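Local coordinates for protein biphenyl 2,3-Dioxygenase Beta Subunit (PDB 2GBW) that forms the beta subunit of a ring-hydroxylating dioxygenase that probably adds oxygen to aromatic rings such as biphenyl, at residues I6-T9 with P10-Y14; Y71-F75 with G76-Q80; E34-Q37 with G38-E42. All blocks are in the same frame, centred on the assembly; numbering follows the deposited sequence.

From the N terminus, the chain leaves the short edge strand 6-7 and enters helix 10-28 through contact 1, where a threonine caps the helix start. Helix 32-38 then ends at contact 3, whose residues 34-42 carry the chain from that helix into strand 40-41. Further on, strand 71-73 gives way to helix 75-84 at contact 2. Each contact closes a tight local turn, and the three follow in series without nesting or crossing. Contacts 2 and 3 touch, F75 packing on L36, A41 and E42, and K79 on L36, whereas contact 1 lies apart, its centre about 30 Å from that of contact 2. Contacts 1 and 2 sit at the sheet strands outermost within this chain.

Contact 1: residues I6-T9 with P10-Y14; sequences IPVT and PDVHY
The imidazole of H13 is met at an edge, near its plane, by CG2 of V8, a methyl whose closest approach is to the backbone, V8 CG2 to H13 N at 3.7 Å. Y14 of a neighbouring subunit makes an edge-to-face contact with the same imidazole, and H13 NE2 is hydrogen-bonded to the carbonyl of V106, so the ring joins helix start, sheet and subunit interface. The CG of H13 stands anti to its backbone N (chi1 -171°), which leads the ring off the helix.

Two bonds bind the turn before the helix to its first residues. The carbonyl of T9 accepts from the backbone of H13, with T9 O 2.8 Å from H13 N and an N-H...O angle of 171°, the first full turn of an alpha helix. The hydroxyl of the same residue caps a second amide: T9 OG1 lies 3.2 Å from V12 N. With chi1 at 74°, OG1 sits between the backbone N and the carbonyl carbon of T9, facing the amides at the helix start. A threonine suits this N-cap because its short hydroxyl reaches a first-turn amide for which the helix itself offers no preceding carbonyl. P10 suits the next position, since the first turn does not need its missing N-H.

Beside the cap, V8 and V12 cross at about a right angle, with V8 CB 3.9 Å from V12 CG1. The other methyl, V12 CG2, lies 3.5 Å from the capping oxygen T9 OG1. V8 also touches A108 and E110 of strand 98-112, which holds the turn against the sheet. Chemically, one threonine thus supplies two acceptors to successive amides, which is likely to steady the positive end of the helix dipole, while the valines pack against each other across the turn.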
# COMPACT_ATOMS: atom_id res chain seq x y z
N ILE B 6 -11.37 39.72 12.69
CA ILE B 6 -11.38 40.46 11.42
C ILE B 6 -10.52 39.82 10.30
O ILE B 6 -9.30 39.86 10.39
CB ILE B 6 -10.86 41.90 11.62
CG1 ILE B 6 -11.53 42.59 12.84
CG2 ILE B 6 -11.05 42.75 10.35
CD1 ILE B 6 -12.99 42.26 13.00
N PRO B 7 -11.15 39.26 9.25
CA PRO B 7 -10.32 38.79 8.14
C PRO B 7 -9.55 39.88 7.47
O PRO B 7 -9.97 41.06 7.46
CB PRO B 7 -11.34 38.20 7.17
CG PRO B 7 -12.50 37.79 8.08
CD PRO B 7 -12.57 39.00 8.97
N VAL B 8 -8.43 39.49 6.87
CA VAL B 8 -7.56 40.47 6.21
C VAL B 8 -8.16 40.96 4.90
O VAL B 8 -9.05 40.33 4.31
CB VAL B 8 -6.15 39.92 5.95
CG1 VAL B 8 -5.47 39.59 7.30
CG2 VAL B 8 -6.22 38.71 5.02
N THR B 9 -7.67 42.10 4.44
CA THR B 9 -8.07 42.59 3.13
C THR B 9 -7.48 41.65 2.06
O THR B 9 -6.50 40.92 2.33
CB THR B 9 -7.57 44.00 2.85
OG1 THR B 9 -6.16 43.94 2.59
CG2 THR B 9 -7.91 44.95 4.03
N PRO B 10 -8.07 41.65 0.85
CA PRO B 10 -7.51 40.86 -0.25
C PRO B 10 -6.03 41.16 -0.56
O PRO B 10 -5.27 40.22 -0.83
CB PRO B 10 -8.41 41.24 -1.44
CG PRO B 10 -9.75 41.58 -0.78
CD PRO B 10 -9.28 42.39 0.42
N ASP B 11 -5.64 42.44 -0.51
CA ASP B 11 -4.23 42.80 -0.77
C ASP B 11 -3.30 42.20 0.30
O ASP B 11 -2.23 41.68 -0.04
CB ASP B 11 -4.04 44.30 -0.92
CG ASP B 11 -4.59 44.84 -2.23
OD1 ASP B 11 -4.84 44.10 -3.20
OD2 ASP B 11 -4.83 46.06 -2.30
N VAL B 12 -3.71 42.23 1.57
CA VAL B 12 -2.88 41.64 2.61
C VAL B 12 -2.90 40.15 2.47
O VAL B 12 -1.87 39.49 2.61
CB VAL B 12 -3.32 42.06 4.02
CG1 VAL B 12 -2.56 41.17 5.09
CG2 VAL B 12 -3.06 43.56 4.18
N HIS B 13 -4.08 39.58 2.17
CA HIS B 13 -4.13 38.17 1.85
C HIS B 13 -3.12 37.72 0.78
O HIS B 13 -2.43 36.72 0.95
CB HIS B 13 -5.52 37.75 1.35
CG HIS B 13 -5.65 36.26 1.23
ND1 HIS B 13 -5.26 35.55 0.10
CD2 HIS B 13 -6.04 35.33 2.13
CE1 HIS B 13 -5.48 34.26 0.31
NE2 HIS B 13 -5.97 34.11 1.52
N TYR B 14 -3.07 38.45 -0.33
CA TYR B 14 -2.13 38.15 -1.41
C TYR B 14 -0.70 38.15 -0.88
O TYR B 14 0.10 37.23 -1.13
CB TYR B 14 -2.22 39.18 -2.54
CG TYR B 14 -1.19 38.84 -3.59
CD1 TYR B 14 -1.50 37.95 -4.62
CD2 TYR B 14 0.12 39.34 -3.53
CE1 TYR B 14 -0.57 37.61 -5.57
CE2 TYR B 14 1.07 39.01 -4.49
CZ TYR B 14 0.72 38.13 -5.50
OH TYR B 14 1.63 37.72 -6.47

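Contact 2: residues Y71-F75 with G76-Q80; sequences YNDDF and GELKQ
D74 turns its carboxylate back toward the helix start because chi1 of 70° sets CG between its backbone N and carbonyl carbon, while E77, with CG anti to its carbonyl carbon and the chain extended beyond, reaches back to D74. Each therefore caps the other's amide. D74 OD1 lies 3.1 Å from E77 N, the donor nearly in line with the C-O bond. In return D74 N gives a straight bond to E77 OE1 at 2.8 Å, reaching that oxygen on its anti side, 25° out of the carboxylate plane.

The two carboxylates stack with planes 23° apart, D74 OD1 only 3.1 Å from E77 OE1, a crowding of like charge that probably depends on positive neighbours. Basic side chains of a chain of another protein form salt bridges with D74 OD2, E77 OE2 and D73 OD1, and R81 pairs with D73 OD2. A water also donates to both E77 OE1 and N72 O.

L78 N bonds to D74 O at 2.9 Å, starting the helical ladder. Together D74 and E77 make a capping box, the classic N-terminal signature of an alpha helix, here opening helix 75-84 beside edge strand 71-73.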
# COMPACT_ATOMS: atom_id res chain seq x y z
N TYR B 71 8.37 18.86 17.98
CA TYR B 71 9.15 20.10 17.99
C TYR B 71 8.67 21.02 19.12
O TYR B 71 7.48 21.17 19.37
CB TYR B 71 9.01 20.87 16.67
CG TYR B 71 9.61 20.27 15.42
CD1 TYR B 71 9.00 19.22 14.73
CD2 TYR B 71 10.82 20.74 14.93
CE1 TYR B 71 9.61 18.68 13.58
CE2 TYR B 71 11.39 20.23 13.79
CZ TYR B 71 10.77 19.19 13.11
OH TYR B 71 11.38 18.70 11.97
N ASN B 72 9.63 21.63 19.81
CA ASN B 72 9.36 22.58 20.86
C ASN B 72 10.58 23.48 21.03
O ASN B 72 11.32 23.38 22.00
CB ASN B 72 9.01 21.83 22.14
CG ASN B 72 8.17 22.62 23.07
OD1 ASN B 72 7.96 23.84 22.90
ND2 ASN B 72 7.70 21.95 24.12
N ASP B 73 10.75 24.41 20.09
CA ASP B 73 12.03 25.06 19.86
C ASP B 73 11.92 26.56 19.90
O ASP B 73 10.90 27.13 19.45
CB ASP B 73 12.56 24.69 18.47
CG ASP B 73 12.91 23.20 18.33
OD1 ASP B 73 13.17 22.53 19.35
OD2 ASP B 73 12.87 22.70 17.18
N ASP B 74 13.00 27.17 20.41
CA ASP B 74 13.28 28.59 20.26
C ASP B 74 14.24 28.81 19.07
O ASP B 74 14.61 27.87 18.39
CB ASP B 74 13.78 29.18 21.59
CG ASP B 74 15.18 28.71 22.00
OD1 ASP B 74 15.88 28.12 21.16
OD2 ASP B 74 15.56 28.88 23.21
N PHE B 75 14.64 30.06 18.82
CA PHE B 75 15.43 30.36 17.63
C PHE B 75 16.75 29.61 17.59
O PHE B 75 17.12 29.08 16.57
CB PHE B 75 15.74 31.87 17.56
CG PHE B 75 16.34 32.30 16.28
CD1 PHE B 75 15.54 32.56 15.19
CD2 PHE B 75 17.71 32.52 16.18
CE1 PHE B 75 16.07 33.01 13.99
CE2 PHE B 75 18.25 32.97 14.96
CZ PHE B 75 17.42 33.19 13.87
N GLY B 76 17.47 29.61 18.69
CA GLY B 76 18.75 28.87 18.79
C GLY B 76 18.64 27.37 18.50
O GLY B 76 19.57 26.73 17.96
N GLU B 77 17.52 26.80 18.90
CA GLU B 77 17.25 25.39 18.69
C GLU B 77 16.85 25.14 17.23
O GLU B 77 17.24 24.16 16.65
CB GLU B 77 16.18 24.93 19.68
CG GLU B 77 16.76 24.87 21.09
CD GLU B 77 15.75 25.04 22.21
OE1 GLU B 77 14.58 25.37 21.92
OE2 GLU B 77 16.14 24.81 23.39
N LEU B 78 16.10 26.06 16.61
CA LEU B 78 15.89 26.00 15.19
C LEU B 78 17.21 26.13 14.39
O LEU B 78 17.41 25.43 13.41
CB LEU B 78 14.90 27.11 14.76
CG LEU B 78 13.73 26.76 13.88
CD1 LEU B 78 13.03 25.38 14.24
CD2 LEU B 78 12.76 27.97 13.87
N LYS B 79 18.09 27.05 14.80
CA LYS B 79 19.38 27.22 14.14
C LYS B 79 20.14 25.91 14.16
O LYS B 79 20.74 25.51 13.16
CB LYS B 79 20.20 28.29 14.88
CG LYS B 79 21.42 28.80 14.13
CD LYS B 79 21.87 30.15 14.73
CE LYS B 79 22.23 31.17 13.69
NZ LYS B 79 23.59 30.95 13.12
N GLN B 80 20.10 25.24 15.31
CA GLN B 80 20.77 23.94 15.50
C GLN B 80 20.19 22.92 14.54
O GLN B 80 20.92 22.22 13.87
CB GLN B 80 20.61 23.51 16.97
CG GLN B 80 21.25 22.21 17.36
CD GLN B 80 20.55 21.57 18.57
OE1 GLN B 80 20.20 20.41 18.53
NE2 GLN B 80 20.26 22.36 19.62
O HOH W 1 12.62 25.21 23.55

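Contact 3: residues E34-Q37 with G38-E42; sequences EWLQ and GMVAE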
# COMPACT_ATOMS: atom_id res chain seq x y z
N GLU B 34 18.81 31.17 4.80
CA GLU B 34 18.06 32.30 4.27
C GLU B 34 16.65 32.36 4.85
O GLU B 34 16.15 33.43 5.17
CB GLU B 34 18.04 32.20 2.76
CG GLU B 34 19.41 32.42 2.13
CD GLU B 34 20.16 31.13 1.76
OE1 GLU B 34 20.07 30.11 2.48
OE2 GLU B 34 20.87 31.17 0.73
N TRP B 35 16.02 31.20 5.01
CA TRP B 35 14.73 31.10 5.69
C TRP B 35 14.80 31.59 7.12
O TRP B 35 14.02 32.44 7.53
CB TRP B 35 14.23 29.65 5.65
CG TRP B 35 12.99 29.40 6.44
CD1 TRP B 35 11.75 29.85 6.16
CD2 TRP B 35 12.88 28.62 7.63
NE1 TRP B 35 10.87 29.42 7.10
CE2 TRP B 35 11.54 28.66 8.02
CE3 TRP B 35 13.79 27.89 8.40
CZ2 TRP B 35 11.07 27.99 9.14
CZ3 TRP B 35 13.32 27.24 9.51
CH2 TRP B 35 11.98 27.29 9.88
N LEU B 36 15.72 31.03 7.89
CA LEU B 36 15.88 31.43 9.30
C LEU B 36 16.11 32.93 9.49
O LEU B 36 15.56 33.53 10.42
CB LEU B 36 17.02 30.65 9.94
CG LEU B 36 16.98 30.41 11.44
CD1 LEU B 36 15.66 29.76 11.87
CD2 LEU B 36 18.18 29.58 11.82
N GLN B 37 16.93 33.52 8.62
CA GLN B 37 17.28 34.96 8.67
C GLN B 37 16.13 35.85 8.30
O GLN B 37 15.74 36.70 9.08
CB GLN B 37 18.44 35.26 7.71
CG GLN B 37 19.68 34.46 7.99
CD GLN B 37 20.95 35.04 7.36
OE1 GLN B 37 21.03 36.26 7.06
NE2 GLN B 37 21.96 34.16 7.17
N GLY B 38 15.57 35.61 7.11
CA GLY B 38 14.57 36.44 6.50
C GLY B 38 13.10 36.15 6.76
O GLY B 38 12.28 37.04 6.53
N MET B 39 12.76 34.93 7.20
CA MET B 39 11.35 34.57 7.37
C MET B 39 10.94 34.20 8.80
O MET B 39 9.76 34.07 9.08
CB MET B 39 10.96 33.48 6.37
CG MET B 39 11.32 33.84 4.92
SD MET B 39 10.74 32.75 3.58
CE MET B 39 11.97 31.45 3.48
N VAL B 40 11.90 34.06 9.69
CA VAL B 40 11.64 33.62 11.07
C VAL B 40 12.15 34.64 12.06
O VAL B 40 13.28 35.09 11.95
CB VAL B 40 12.30 32.24 11.37
CG1 VAL B 40 12.05 31.78 12.84
CG2 VAL B 40 11.83 31.16 10.37
N ALA B 41 11.27 35.05 12.97
CA ALA B 41 11.58 36.07 13.96
C ALA B 41 12.42 35.46 15.07
O ALA B 41 12.32 34.27 15.35
CB ALA B 41 10.28 36.61 14.55
N GLU B 42 13.23 36.28 15.73
CA GLU B 42 14.10 35.79 16.78
C GLU B 42 13.37 35.33 18.05
O GLU B 42 13.92 34.61 18.84
CB GLU B 42 15.14 36.85 17.11
CG GLU B 42 16.21 36.98 16.01
CD GLU B 42 17.54 37.53 16.54
OE1 GLU B 42 17.60 38.72 16.97
OE2 GLU B 42 18.53 36.75 16.50
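V40 sends CG2 over one face of the W35 indole in a CH-pi contact, 3.6 Å from V40 CG2 to the centroid of the six-membered ring and 21° from the ring normal. The methyl sits toward the rim, with V40 CG2 3.4 Å from W35 CE2. M39 comes to the ring edge: in one of two modelled conformers its sulfur makes a Met-aromatic contact there, though the detail is doubtful. W35 meets V40 because its CG is anti to the backbone N (chi1 174°), which swings the indole alongside the chain as it leaves the helix. With an alanine here, the V40 methyl would probably lose the ring face beneath it, and E23 the indole N-H it accepts.

Apolar packing is lighter: L36 CD1 approaches V40 CB at 4.2 Å, and L36 also meets F75, L78 and K79 of helix 75-84. A branched valine suits this place, as its two methyls can serve different neighbours.

Backbone bonds finish the helix. G38 N bonds to E34 O at 3.0 Å, and M39 N to W35 O at 2.8 Å, with an N-H...O angle of 149°. G38 suits the spot for its lack of a side chain, since a CB there would sit tightly against the E34 carbonyl. Beyond it the chain straightens into strand 40-41; M39, just before it, and A41 make backbone hydrogen bonds with V153.

The polar end of the indole is spent on E23 of helix 10-28, and M39 packs on H19 of that helix, a zinc-binding residue in a structure of this protein, though no zinc is bound to this chain here. Chemically, then, the turn relies on dispersion around one aromatic ring, whose single N-H is satisfied by a carboxylate, while the backbone amides complete the last helical bonds.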